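Local coordinates for protein prolyl 4-hydroxylase (Phytophthora capsici LT1534, PDB 6IUQ) that probably catalyses the 4-hydroxylation of proline residues, using iron(II) and 2-oxoglutarate in a double-stranded beta-helix core, at residues G7-S12 and L52-R57; N22-E27 and V38-C43; R139-Q144 and L227-D232; R268-G273 and G317-L322. All blocks are in the same frame, centred on the assembly; numbering follows the deposited sequence.

Overall arrangement
Interaction 3 is the core of the set: two adjacent strands of the large antiparallel sheet of the double-stranded beta-helix. The side chain of Trp230 there is about 5 Å from the bound iron(II) ion, which His156, Asp158 and His215 hold. Interaction 1, at the surface, touches interaction 3 directly, Met56 CG lying 3.9 Å from Leu143 CD1, so helix 46-61 carries the N-terminal segment on one side and packs on the sheet on another. Interaction 2 reaches the same sheet through its edge strand 37-40, its centre about 18 Å from that of interaction 3. Interaction 4 joins C-terminal helical parts and lies across the chain's centre from interaction 1, their centres about 46 Å apart; its nearest atoms are about 12 Å from interaction 3.

Interaction 1. Residues G7-S12 and L52-R57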
loop_
_atom_site.group_PDB
_atom_site.type_symbol
_atom_site.label_atom_id
_atom_site.label_comp_id
_atom_site.label_asym_id
_atom_site.label_seq_id
_atom_site.Cartn_x
_atom_site.Cartn_y
_atom_site.Cartn_z
ATOM N N GLY A 7 24.684 -17.838 4.402
ATOM C CA GLY A 7 24.203 -18.732 3.359
ATOM C C GLY A 7 23.525 -20.002 3.847
ATOM O O GLY A 7 23.254 -20.921 3.062
ATOM N N VAL A 8 23.240 -20.060 5.143
ATOM C CA VAL A 8 22.586 -21.229 5.706
ATOM C C VAL A 8 21.228 -20.814 6.252
ATOM O O VAL A 8 21.117 -19.836 6.991
ATOM C CB VAL A 8 23.436 -21.894 6.820
ATOM C CG1 VAL A 8 22.852 -23.256 7.195
ATOM C CG2 VAL A 8 24.891 -22.045 6.363
ATOM N N TYR A 9 20.195 -21.556 5.872
ATOM C CA TYR A 9 18.832 -21.167 6.194
ATOM C C TYR A 9 18.221 -22.154 7.172
ATOM O O TYR A 9 18.492 -23.350 7.106
ATOM C CB TYR A 9 17.991 -21.070 4.912
ATOM C CG TYR A 9 18.509 -20.014 3.959
ATOM C CD1 TYR A 9 18.119 -18.687 4.084
ATOM C CD2 TYR A 9 19.417 -20.337 2.950
ATOM C CE1 TYR A 9 18.607 -17.712 3.231
ATOM C CE2 TYR A 9 19.913 -19.362 2.091
ATOM C CZ TYR A 9 19.501 -18.056 2.239
ATOM O OH TYR A 9 19.974 -17.083 1.386
ATOM N N LYS A 10 17.387 -21.645 8.072
ATOM C CA LYS A 10 16.769 -22.473 9.104
ATOM C C LYS A 10 15.840 -23.557 8.552
ATOM O O LYS A 10 15.486 -24.500 9.263
ATOM C CB LYS A 10 15.990 -21.591 10.081
ATOM C CG LYS A 10 16.618 -21.496 11.459
ATOM C CD LYS A 10 16.111 -22.603 12.387
ATOM C CE LYS A 10 14.655 -22.388 12.785
ATOM N NZ LYS A 10 14.100 -23.553 13.534
ATOM N N GLU A 11 15.448 -23.420 7.291
ATOM C CA GLU A 11 14.471 -24.324 6.698
ATOM C C GLU A 11 14.726 -24.492 5.206
ATOM O O GLU A 11 15.172 -23.568 4.536
ATOM C CB GLU A 11 13.059 -23.796 6.947
ATOM C CG GLU A 11 11.965 -24.525 6.187
ATOM C CD GLU A 11 10.582 -24.002 6.531
ATOM O OE1 GLU A 11 9.637 -24.177 5.709
ATOM O OE2 GLU A 11 10.449 -23.419 7.631
ATOM N N SER A 12 14.455 -25.675 4.681
ATOM C CA SER A 12 14.678 -25.905 3.272
ATOM C C SER A 12 13.626 -25.128 2.478
ATOM O O SER A 12 12.504 -24.957 2.943
ATOM C CB SER A 12 14.635 -27.402 2.963
ATOM O OG SER A 12 13.306 -27.858 2.842
ATOM N N LEU A 52 13.652 -15.206 3.045
ATOM C CA LEU A 52 13.703 -13.761 2.811
ATOM C C LEU A 52 13.790 -13.023 4.152
ATOM O O LEU A 52 14.563 -12.065 4.290
ATOM C CB LEU A 52 12.477 -13.295 2.005
ATOM C CG LEU A 52 12.403 -13.762 0.535
ATOM C CD1 LEU A 52 11.012 -13.570 -0.062
ATOM C CD2 LEU A 52 13.434 -13.047 -0.304
ATOM N N LEU A 53 13.016 -13.491 5.137
ATOM C CA LEU A 53 13.019 -12.912 6.488
ATOM C C LEU A 53 14.393 -13.050 7.148
ATOM O O LEU A 53 14.888 -12.100 7.748
ATOM C CB LEU A 53 11.937 -13.569 7.382
ATOM C CG LEU A 53 11.870 -13.177 8.870
ATOM C CD1 LEU A 53 11.682 -11.674 9.064
ATOM C CD2 LEU A 53 10.781 -13.959 9.628
ATOM N N GLU A 54 15.006 -14.226 7.031
ATOM C CA GLU A 54 16.339 -14.444 7.595
ATOM C C GLU A 54 17.333 -13.433 7.028
ATOM O O GLU A 54 18.080 -12.800 7.780
ATOM C CB GLU A 54 16.817 -15.881 7.343
ATOM C CG GLU A 54 16.089 -16.922 8.205
ATOM C CD GLU A 54 16.587 -18.358 7.996
ATOM O OE1 GLU A 54 17.803 -18.599 8.184
ATOM O OE2 GLU A 54 15.750 -19.247 7.667
ATOM N N GLU A 55 17.314 -13.239 5.711
ATOM C CA GLU A 55 18.211 -12.270 5.096
ATOM C C GLU A 55 17.928 -10.858 5.600
ATOM O O GLU A 55 18.840 -10.065 5.803
ATOM C CB GLU A 55 18.111 -12.338 3.573
ATOM C CG GLU A 55 18.671 -13.628 3.020
ATOM C CD GLU A 55 18.751 -13.667 1.500
ATOM O OE1 GLU A 55 18.264 -12.723 0.816
ATOM O OE2 GLU A 55 19.312 -14.659 0.986
HETATM N N MSE A 56 16.662 -10.548 5.839
HETATM C CA MSE A 56 16.314 -9.227 6.348
HETATM C C MSE A 56 16.825 -9.006 7.765
HETATM O O MSE A 56 17.304 -7.924 8.093
HETATM C CB MSE A 56 14.801 -9.021 6.310
HETATM C CG MSE A 56 14.255 -8.912 4.908
HETATM SE SE MSE A 56 12.320 -8.778 4.916
HETATM C CE MSE A 56 12.118 -7.106 5.904
ATOM N N ARG A 57 16.683 -10.025 8.606
ATOM C CA ARG A 57 17.173 -9.951 9.971
ATOM C C ARG A 57 18.692 -9.782 9.980
ATOM O O ARG A 57 19.244 -9.056 10.800
ATOM C CB ARG A 57 16.779 -11.199 10.756
ATOM C CG ARG A 57 15.316 -11.270 11.173
ATOM C CD ARG A 57 15.206 -12.144 12.407
ATOM N NE ARG A 57 13.910 -12.792 12.581
ATOM C CZ ARG A 57 12.864 -12.253 13.207
ATOM N NH1 ARG A 57 12.943 -11.025 13.713
ATOM N NH2 ARG A 57 11.736 -12.955 13.328
#
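Here an irregular N-terminal segment, 7-12, passes obliquely across helix 46-61, a helix that packs on the double-stranded beta-helix core, and is held there by two consecutive glutamates. Glu54 takes the backbone. Its CG stands anti to the carbonyl carbon and the rest of the chain is extended, which carries the carboxylate out to the N-H of Lys10. That single donor is shared between both oxygens, Lys10 N lying 3.1 Å from Glu54 OE1 and 2.9 Å from Glu54 OE2. Each oxygen uses its syn lone pair, and the N-H points between them, so both bonds are bent, at 150° and 146°. The same carboxylate brushes carbon as well: OE1 of Glu54 comes to 3.4 Å from Tyr9 CA, and its OE2 equally close to Lys10 CB.

Glu55 takes the side chain instead. The Tyr9 hydroxyl donates to it at the edge of the ring, in plane, while the carboxylate is turned 40° from the ring. OE2 also receives Glu109 N and OE1 receives Leu110 N, so three donors satisfy this buried carboxylate; two of them are amides at the start of helix 108-115, whose field probably favours the negative charge. Phe13, edge-to-face, and Phe5 pack round the Tyr9 ring. The shortest bond is Tyr9 OH to Glu55 OE2, 2.5 Å, made to the anti lone pair of that oxygen.

Interaction 2. Residues N22-E27 and V38-C43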
loop_
_atom_site.group_PDB
_atom_site.type_symbol
_atom_site.label_atom_id
_atom_site.label_comp_id
_atom_site.label_asym_id
_atom_site.label_seq_id
_atom_site.Cartn_x
_atom_site.Cartn_y
_atom_site.Cartn_z
ATOM N N ASN A 22 1.749 -17.977 -10.715
ATOM C CA ASN A 22 0.395 -18.536 -10.661
ATOM C C ASN A 22 -0.448 -17.912 -9.548
ATOM O O ASN A 22 -1.672 -17.851 -9.645
ATOM C CB ASN A 22 0.438 -20.055 -10.486
ATOM C CG ASN A 22 1.026 -20.763 -11.698
ATOM O OD1 ASN A 22 1.043 -20.219 -12.803
ATOM N ND2 ASN A 22 1.511 -21.980 -11.495
ATOM N N LYS A 23 0.191 -17.466 -8.475
ATOM C CA LYS A 23 -0.572 -16.800 -7.415
ATOM C C LYS A 23 -1.130 -15.475 -7.919
ATOM O O LYS A 23 -2.222 -15.089 -7.541
ATOM C CB LYS A 23 0.281 -16.566 -6.180
ATOM C CG LYS A 23 0.539 -17.806 -5.399
ATOM C CD LYS A 23 -0.753 -18.328 -4.821
ATOM C CE LYS A 23 -0.475 -19.395 -3.784
ATOM N NZ LYS A 23 -1.696 -19.610 -2.959
ATOM N N ILE A 24 -0.392 -14.790 -8.788
ATOM C CA ILE A 24 -0.893 -13.539 -9.340
ATOM C C ILE A 24 -1.757 -13.823 -10.562
ATOM O O ILE A 24 -1.353 -13.593 -11.702
ATOM C CB ILE A 24 0.245 -12.563 -9.702
ATOM C CG1 ILE A 24 1.266 -12.496 -8.569
ATOM C CG2 ILE A 24 -0.327 -11.169 -9.970
ATOM C CD1 ILE A 24 0.628 -12.137 -7.233
ATOM N N SER A 25 -2.964 -14.307 -10.294
ATOM C CA SER A 25 -3.861 -14.825 -11.324
ATOM C C SER A 25 -4.761 -13.763 -11.924
ATOM O O SER A 25 -4.821 -12.631 -11.438
ATOM C CB SER A 25 -4.726 -15.942 -10.740
ATOM O OG SER A 25 -5.607 -15.419 -9.761
ATOM N N LYS A 26 -5.452 -14.139 -12.995
ATOM C CA LYS A 26 -6.481 -13.309 -13.621
ATOM C C LYS A 26 -7.533 -12.848 -12.606
ATOM O O LYS A 26 -7.936 -11.689 -12.589
ATOM C CB LYS A 26 -7.147 -14.091 -14.752
ATOM C CG LYS A 26 -8.428 -13.499 -15.285
ATOM C CD LYS A 26 -8.147 -12.204 -15.996
ATOM C CE LYS A 26 -9.334 -11.744 -16.833
ATOM N NZ LYS A 26 -8.994 -10.448 -17.487
ATOM N N GLU A 27 -7.964 -13.761 -11.747
ATOM C CA GLU A 27 -8.964 -13.448 -10.731
ATOM C C GLU A 27 -8.451 -12.436 -9.712
ATOM O O GLU A 27 -9.161 -11.500 -9.326
ATOM C CB GLU A 27 -9.404 -14.727 -10.019
ATOM C CG GLU A 27 -9.837 -15.851 -10.983
ATOM C CD GLU A 27 -8.704 -16.829 -11.314
ATOM O OE1 GLU A 27 -8.561 -17.835 -10.576
ATOM O OE2 GLU A 27 -7.972 -16.603 -12.309
ATOM N N VAL A 38 -6.228 -6.458 -3.152
ATOM C CA VAL A 38 -6.457 -7.883 -3.066
ATOM C C VAL A 38 -5.432 -8.512 -2.109
ATOM O O VAL A 38 -4.291 -8.055 -2.028
ATOM C CB VAL A 38 -6.411 -8.520 -4.476
ATOM C CG1 VAL A 38 -5.047 -8.299 -5.145
ATOM C CG2 VAL A 38 -6.796 -9.995 -4.424
ATOM N N VAL A 39 -5.870 -9.519 -1.348
ATOM C CA VAL A 39 -5.042 -10.201 -0.364
ATOM C C VAL A 39 -4.718 -11.630 -0.822
ATOM O O VAL A 39 -5.601 -12.351 -1.269
ATOM C CB VAL A 39 -5.740 -10.264 0.996
ATOM C CG1 VAL A 39 -4.891 -11.071 1.992
ATOM C CG2 VAL A 39 -6.038 -8.839 1.520
ATOM N N ILE A 40 -3.451 -12.026 -0.736
ATOM C CA ILE A 40 -3.032 -13.366 -1.133
ATOM C C ILE A 40 -2.282 -14.065 -0.001
ATOM O O ILE A 40 -1.171 -13.662 0.355
ATOM C CB ILE A 40 -2.117 -13.344 -2.361
ATOM C CG1 ILE A 40 -2.555 -12.267 -3.352
ATOM C CG2 ILE A 40 -2.075 -14.727 -3.030
ATOM C CD1 ILE A 40 -1.726 -12.262 -4.609
ATOM N N ASP A 41 -2.890 -15.103 0.563
ATOM C CA ASP A 41 -2.277 -15.845 1.649
ATOM C C ASP A 41 -1.347 -16.914 1.107
ATOM O O ASP A 41 -1.575 -17.445 0.019
ATOM C CB ASP A 41 -3.344 -16.475 2.541
ATOM C CG ASP A 41 -4.024 -15.451 3.444
ATOM O OD1 ASP A 41 -3.313 -14.693 4.139
ATOM O OD2 ASP A 41 -5.267 -15.399 3.445
ATOM N N ASP A 42 -0.292 -17.188 1.875
ATOM C CA ASP A 42 0.707 -18.210 1.578
ATOM C C ASP A 42 1.240 -18.103 0.147
ATOM O O ASP A 42 1.319 -19.078 -0.595
ATOM C CB ASP A 42 0.120 -19.600 1.870
ATOM C CG ASP A 42 -0.328 -19.732 3.313
ATOM O OD1 ASP A 42 0.534 -19.647 4.222
ATOM O OD2 ASP A 42 -1.545 -19.905 3.555
ATOM N N CYS A 43 1.628 -16.893 -0.223
ATOM C CA CYS A 43 1.956 -16.587 -1.603
ATOM C C CYS A 43 3.294 -17.220 -2.036
ATOM O O CYS A 43 3.335 -17.943 -3.019
ATOM C CB CYS A 43 1.961 -15.062 -1.780
ATOM S SG CYS A 43 2.294 -14.483 -3.444
#
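Cys43 O is held by one hydrogen bond, from Arg19 NE, while NH2 of the same guanidinium takes Asp42 O, so a single arginine grips two successive carbonyls of the turn that leaves strand 37-40. Lys23 lies over these carbonyls without bonding to them. Bent at chi2 (-66°), its chain runs alongside the turn: Lys23 CG is 3.7 Å from Cys43 O, Lys23 CE equally near Asp42 O, and the ammonium stops short, Lys23 NZ being 3.7 Å from Asp41 O. At the root of the chain, Lys23 CB rests 4.0 Å from Cys43 SG. Asp41 turns away, and its OD1 forms a salt bridge with Arg204.

Beneath the lysine the contact is purely apolar. Ile24 and Ile40 cross at about a right angle and meet tip to tip, Ile24 CD1 to Ile40 CD1 at 3.5 Å. Leu119 and Ala122 of helix 118-126 also pack on Ile24, and Val28 on Ile40.

Ile24 centres an inverse gamma turn between helices 17-23 and 26-35, and Ser25 then N-caps the second helix, its OG bonded to Val28 N. The whole is two helices joined by an inverse gamma turn, packed against the edge strand 37-40 of the double-stranded beta-helix sheet.

Interaction 3. Residues R139-Q144 and L227-D232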
loop_
_atom_site.group_PDB
_atom_site.type_symbol
_atom_site.label_atom_id
_atom_site.label_comp_id
_atom_site.label_asym_id
_atom_site.label_seq_id
_atom_site.Cartn_x
_atom_site.Cartn_y
_atom_site.Cartn_z
ATOM N N ARG A 139 10.946 0.573 -10.404
ATOM C CA ARG A 139 10.529 -0.321 -9.333
ATOM C C ARG A 139 11.327 0.106 -8.106
ATOM O O ARG A 139 12.462 0.574 -8.223
ATOM C CB ARG A 139 10.776 -1.811 -9.670
ATOM C CG ARG A 139 12.212 -2.259 -9.388
ATOM C CD ARG A 139 12.524 -3.664 -9.877
ATOM N NE ARG A 139 12.226 -3.835 -11.299
ATOM C CZ ARG A 139 12.616 -4.887 -12.012
ATOM N NH1 ARG A 139 13.328 -5.836 -11.427
ATOM N NH2 ARG A 139 12.308 -4.997 -13.305
ATOM N N THR A 140 10.718 -0.024 -6.936
ATOM C CA THR A 140 11.396 0.249 -5.675
ATOM C C THR A 140 11.165 -0.939 -4.788
ATOM O O THR A 140 10.034 -1.402 -4.679
ATOM C CB THR A 140 10.855 1.527 -4.960
ATOM O OG1 THR A 140 11.210 2.698 -5.698
ATOM C CG2 THR A 140 11.405 1.640 -3.542
ATOM N N LEU A 141 12.207 -1.430 -4.139
ATOM C CA LEU A 141 12.026 -2.506 -3.181
ATOM C C LEU A 141 12.514 -2.037 -1.819
ATOM O O LEU A 141 13.710 -1.859 -1.598
ATOM C CB LEU A 141 12.770 -3.763 -3.637
ATOM C CG LEU A 141 12.367 -5.081 -2.984
ATOM C CD1 LEU A 141 12.469 -6.200 -4.020
ATOM C CD2 LEU A 141 13.210 -5.379 -1.759
ATOM N N LYS A 142 11.580 -1.834 -0.901
ATOM C CA LYS A 142 11.920 -1.292 0.410
ATOM C C LYS A 142 11.711 -2.335 1.523
ATOM O O LYS A 142 10.711 -3.055 1.538
ATOM C CB LYS A 142 11.098 -0.027 0.682
ATOM C CG LYS A 142 11.400 0.659 2.003
ATOM C CD LYS A 142 10.674 2.007 2.165
ATOM C CE LYS A 142 9.236 1.848 2.708
ATOM N NZ LYS A 142 9.122 1.162 4.047
ATOM N N LEU A 143 12.681 -2.429 2.431
ATOM C CA LEU A 143 12.547 -3.241 3.629
ATOM C C LEU A 143 12.259 -2.343 4.823
ATOM O O LEU A 143 12.835 -1.269 4.946
ATOM C CB LEU A 143 13.808 -4.060 3.881
ATOM C CG LEU A 143 14.327 -4.898 2.718
ATOM C CD1 LEU A 143 15.567 -5.661 3.144
ATOM C CD2 LEU A 143 13.243 -5.850 2.224
ATOM N N GLN A 144 11.361 -2.783 5.699
ATOM C CA GLN A 144 10.992 -1.984 6.853
ATOM C C GLN A 144 10.895 -2.812 8.121
ATOM O O GLN A 144 10.233 -3.849 8.149
ATOM C CB GLN A 144 9.664 -1.273 6.616
ATOM C CG GLN A 144 9.166 -0.521 7.839
ATOM C CD GLN A 144 7.905 0.272 7.581
ATOM O OE1 GLN A 144 6.798 -0.193 7.869
ATOM N NE2 GLN A 144 8.062 1.480 7.042
ATOM N N LEU A 227 8.080 -6.235 3.611
ATOM C CA LEU A 227 8.813 -5.967 2.383
ATOM C C LEU A 227 7.855 -5.286 1.427
ATOM O O LEU A 227 6.764 -5.778 1.191
ATOM C CB LEU A 227 9.380 -7.271 1.807
ATOM C CG LEU A 227 10.131 -7.319 0.479
ATOM C CD1 LEU A 227 11.125 -8.498 0.528
ATOM C CD2 LEU A 227 9.186 -7.471 -0.709
ATOM N N THR A 228 8.248 -4.139 0.890
ATOM C CA THR A 228 7.379 -3.407 -0.025
ATOM C C THR A 228 7.966 -3.317 -1.421
ATOM O O THR A 228 9.113 -2.961 -1.583
ATOM C CB THR A 228 7.113 -1.976 0.475
ATOM O OG1 THR A 228 6.643 -2.024 1.820
ATOM C CG2 THR A 228 6.074 -1.283 -0.409
ATOM N N ILE A 229 7.165 -3.644 -2.426
ATOM C CA ILE A 229 7.530 -3.409 -3.814
ATOM C C ILE A 229 6.527 -2.439 -4.436
ATOM O O ILE A 229 5.306 -2.627 -4.322
ATOM C CB ILE A 229 7.546 -4.717 -4.632
ATOM C CG1 ILE A 229 8.530 -5.722 -4.038
ATOM C CG2 ILE A 229 7.894 -4.443 -6.075
ATOM C CD1 ILE A 229 8.413 -7.123 -4.652
ATOM N N TRP A 230 7.025 -1.383 -5.051
ATOM C CA TRP A 230 6.162 -0.456 -5.759
ATOM C C TRP A 230 6.434 -0.553 -7.232
ATOM O O TRP A 230 7.580 -0.529 -7.654
ATOM C CB TRP A 230 6.382 0.976 -5.295
ATOM C CG TRP A 230 5.671 1.328 -4.038
ATOM C CD1 TRP A 230 4.325 1.486 -3.873
ATOM C CD2 TRP A 230 6.266 1.605 -2.773
ATOM N NE1 TRP A 230 4.036 1.819 -2.570
ATOM C CE2 TRP A 230 5.213 1.912 -1.874
ATOM C CE3 TRP A 230 7.590 1.617 -2.303
ATOM C CZ2 TRP A 230 5.439 2.227 -0.530
ATOM C CZ3 TRP A 230 7.816 1.932 -0.956
ATOM C CH2 TRP A 230 6.737 2.236 -0.088
ATOM N N LEU A 231 5.372 -0.654 -8.020
ATOM C CA LEU A 231 5.509 -0.661 -9.467
ATOM C C LEU A 231 5.003 0.651 -10.053
ATOM O O LEU A 231 3.856 1.049 -9.804
ATOM C CB LEU A 231 4.760 -1.864 -10.042
ATOM C CG LEU A 231 5.270 -3.200 -9.478
ATOM C CD1 LEU A 231 4.644 -4.374 -10.177
ATOM C CD2 LEU A 231 6.824 -3.288 -9.520
ATOM N N ASP A 232 5.847 1.347 -10.811
ATOM C CA ASP A 232 5.428 2.629 -11.400
ATOM C C ASP A 232 4.584 2.474 -12.664
ATOM O O ASP A 232 4.723 1.510 -13.401
ATOM C CB ASP A 232 6.632 3.506 -11.733
ATOM C CG ASP A 232 7.425 3.915 -10.507
ATOM O OD1 ASP A 232 6.929 3.782 -9.349
ATOM O OD2 ASP A 232 8.563 4.390 -10.717
HETATM O O HOH W 1 8.690 -1.920 3.413
#
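The indole of Trp230 is the flat group of this strand pair. Thr228 CG2 sits over one face, 3.4 Å above the plane and offset toward the rim. Two aliphatic groups of the opposite strand line the edge of the six-membered ring: Thr140 CG2 is 4.0 Å from Trp230 CE3, and Lys142 CE is 3.8 Å from Trp230 CH2. Arg166 adds a cation-pi contact. The indole NE1 donates to OD2 of Asp158, an iron ligand, so Trp230 acts as a second-shell residue that probably helps to position the carboxylate.

A bend at chi3 lays Lys142 CE against the ring, and the bend at chi4 turns the ammonium to Glu95 and a water. That water accepts from NZ while donating to Lys142 O, 3.0 Å away, and is also hydrogen-bonded to Thr228 OG1.

The backbones run antiparallel, with Thr140-Trp230 and Lys142-Thr228 as the hydrogen-bonded pairs. Of the four bonds, Thr228 N to Lys142 O is the straightest, 2.8 Å long with 177° at the hydrogen. The longest runs from Thr140 N to Trp230 O, at 3.3 Å.

On the face that carries Leu141, Leu143, Leu227 and Ile229, two pairs are apolar and side by side: Leu143 CD2 meets Leu227 CD1 at 3.8 Å, and Leu141 packs along Ile229. Helix 108-115 covers Leu141, Leu143 and Leu227, and helix 118-126 covers Leu231. In the plane of the sheet, strand 224-232 is flanked by 139-146 and 166-173, and 94-97 lies beyond 139-146.

Interaction 4. Residues R268-G273 and G317-L322; sequences RLLSRG and GFIQRL
Apolar side chains make most of this junction between the start of helix 271-274 and the long C-terminal helix 313-328. Leu270, at the N-cap position of the short helix, sends its isobutyl group at the long one, and the two methyls divide the work. The Leu270 side chain crosses those of Phe318 and Leu322 at about a right angle, touching both through CD1, which is 3.7 Å from Phe318 CE2, approaching the ring obliquely, and 3.9 Å from Leu322 CD1. CD2 meets the tip of Ile319, with Leu270 CD2 to Ile319 CD1 at 3.7 Å. Leu322 CD1 lies over one face of the Phe318 ring, 3.8 Å above it and toward its rim, so Leu270 meets a ready-made pair.

A second kind of contact is side chain against backbone. Ile319 points its CB at the other segment, with CG1 anti to the carbonyl carbon and CG2 anti to the backbone N, and its two ends spread over it. Ile319 CD1 reaches to 3.7 Å from Leu270 O, while Ile319 CG2 is 3.6 Å from Gly273 C. Since Gly273 has no side chain, the methyl rests directly on main chain.

Polar groups bond to other parts of the chain: Ser271 OG to Tyr279, Arg272 to His302. Just past the segment, Arg323 of the same long helix gives Gly273 O a weak hydrogen bond. Phe257, Leu258 and Leu261 of helix 254-262 close round Phe318 and Leu322. Between the two segments the contact is made by hydrocarbon, so it rests on shape and burial, with the weak Arg323 bond as the polar addition at its border.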
loop_
_atom_site.group_PDB
_atom_site.type_symbol
_atom_site.label_atom_id
_atom_site.label_comp_id
_atom_site.label_asym_id
_atom_site.label_seq_id
_atom_site.Cartn_x
_atom_site.Cartn_y
_atom_site.Cartn_z
ATOM N N ARG A 268 -8.401 11.751 -3.871
ATOM C CA ARG A 268 -7.325 12.272 -3.021
ATOM C C ARG A 268 -7.536 13.751 -2.643
ATOM O O ARG A 268 -7.011 14.232 -1.625
ATOM C CB ARG A 268 -5.966 12.087 -3.722
ATOM C CG ARG A 268 -5.672 10.631 -4.074
ATOM C CD ARG A 268 -4.400 10.451 -4.883
ATOM N NE ARG A 268 -4.517 11.035 -6.205
ATOM C CZ ARG A 268 -3.538 11.048 -7.109
ATOM N NH1 ARG A 268 -2.353 10.511 -6.841
ATOM N NH2 ARG A 268 -3.744 11.614 -8.280
ATOM N N LEU A 269 -8.311 14.455 -3.462
ATOM C CA LEU A 269 -8.654 15.843 -3.199
ATOM C C LEU A 269 -9.792 15.952 -2.210
ATOM O O LEU A 269 -10.159 17.053 -1.829
ATOM C CB LEU A 269 -9.054 16.556 -4.493
ATOM C CG LEU A 269 -8.081 16.394 -5.668
ATOM C CD1 LEU A 269 -8.711 16.894 -6.950
ATOM C CD2 LEU A 269 -6.771 17.119 -5.387
ATOM N N LEU A 270 -10.364 14.818 -1.808
ATOM C CA LEU A 270 -11.576 14.847 -1.004
ATOM C C LEU A 270 -11.447 14.023 0.246
ATOM O O LEU A 270 -12.286 14.129 1.142
ATOM C CB LEU A 270 -12.766 14.333 -1.804
ATOM C CG LEU A 270 -13.005 14.942 -3.181
ATOM C CD1 LEU A 270 -14.042 14.104 -3.908
ATOM C CD2 LEU A 270 -13.463 16.370 -3.060
ATOM N N SER A 271 -10.394 13.210 0.311
ATOM C CA SER A 271 -10.289 12.187 1.356
ATOM C C SER A 271 -10.140 12.766 2.758
ATOM O O SER A 271 -10.668 12.203 3.716
ATOM C CB SER A 271 -9.115 11.239 1.072
ATOM O OG SER A 271 -7.876 11.930 1.157
ATOM N N ARG A 272 -9.421 13.877 2.891
ATOM C CA ARG A 272 -9.203 14.423 4.229
ATOM C C ARG A 272 -10.521 14.950 4.781
ATOM O O ARG A 272 -10.806 14.793 5.967
ATOM C CB ARG A 272 -8.132 15.517 4.223
ATOM C CG ARG A 272 -7.744 15.987 5.624
ATOM C CD ARG A 272 -6.592 16.974 5.580
ATOM N NE ARG A 272 -5.371 16.390 5.022
ATOM C CZ ARG A 272 -4.435 15.775 5.736
ATOM N NH1 ARG A 272 -4.568 15.638 7.060
ATOM N NH2 ARG A 272 -3.364 15.285 5.122
ATOM N N GLY A 273 -11.341 15.537 3.916
ATOM C CA GLY A 273 -12.698 15.928 4.277
ATOM C C GLY A 273 -13.602 14.746 4.570
ATOM O O GLY A 273 -14.228 14.672 5.616
ATOM N N GLY A 317 -20.331 21.221 0.852
ATOM C CA GLY A 317 -21.608 20.542 0.657
ATOM C C GLY A 317 -21.420 19.200 -0.052
ATOM O O GLY A 317 -22.063 18.203 0.273
ATOM N N PHE A 318 -20.503 19.171 -1.014
ATOM C CA PHE A 318 -20.214 17.949 -1.746
ATOM C C PHE A 318 -19.595 16.918 -0.809
ATOM O O PHE A 318 -20.047 15.782 -0.776
ATOM C CB PHE A 318 -19.294 18.250 -2.932
ATOM C CG PHE A 318 -18.960 17.042 -3.769
ATOM C CD1 PHE A 318 -19.970 16.235 -4.278
ATOM C CD2 PHE A 318 -17.638 16.725 -4.059
ATOM C CE1 PHE A 318 -19.665 15.119 -5.041
ATOM C CE2 PHE A 318 -17.326 15.616 -4.830
ATOM C CZ PHE A 318 -18.339 14.812 -5.318
ATOM N N ILE A 319 -18.585 17.327 -0.035
ATOM C CA ILE A 319 -17.929 16.454 0.944
ATOM C C ILE A 319 -18.935 15.854 1.925
ATOM O O ILE A 319 -18.873 14.662 2.239
ATOM C CB ILE A 319 -16.850 17.213 1.776
ATOM C CG1 ILE A 319 -15.712 17.780 0.903
ATOM C CG2 ILE A 319 -16.277 16.322 2.838
ATOM C CD1 ILE A 319 -14.790 16.791 0.374
ATOM N N GLN A 320 -19.850 16.686 2.418
ATOM C CA GLN A 320 -20.862 16.249 3.389
ATOM C C GLN A 320 -21.826 15.214 2.799
ATOM O O GLN A 320 -22.248 14.297 3.494
ATOM C CB GLN A 320 -21.672 17.446 3.928
ATOM C CG GLN A 320 -20.939 18.326 4.948
ATOM C CD GLN A 320 -21.030 17.805 6.383
ATOM O OE1 GLN A 320 -20.987 16.598 6.628
ATOM N NE2 GLN A 320 -21.160 18.725 7.341
ATOM N N ARG A 321 -22.191 15.373 1.530
ATOM C CA ARG A 321 -23.001 14.363 0.842
ATOM C C ARG A 321 -22.243 13.052 0.715
ATOM O O ARG A 321 -22.819 11.981 0.874
ATOM C CB ARG A 321 -23.435 14.848 -0.543
ATOM C CG ARG A 321 -24.452 15.965 -0.474
ATOM C CD ARG A 321 -25.354 15.956 -1.674
ATOM N NE ARG A 321 -26.348 17.018 -1.578
ATOM C CZ ARG A 321 -27.578 16.850 -1.107
ATOM N NH1 ARG A 321 -27.979 15.656 -0.684
ATOM N NH2 ARG A 321 -28.403 17.884 -1.058
ATOM N N LEU A 322 -20.946 13.129 0.443
ATOM C CA LEU A 322 -20.142 11.910 0.398
ATOM C C LEU A 322 -20.065 11.285 1.767
ATOM O O LEU A 322 -20.119 10.065 1.894
ATOM C CB LEU A 322 -18.739 12.191 -0.141
ATOM C CG LEU A 322 -18.730 12.762 -1.563
ATOM C CD1 LEU A 322 -17.315 13.028 -2.011
ATOM C CD2 LEU A 322 -19.429 11.813 -2.522
#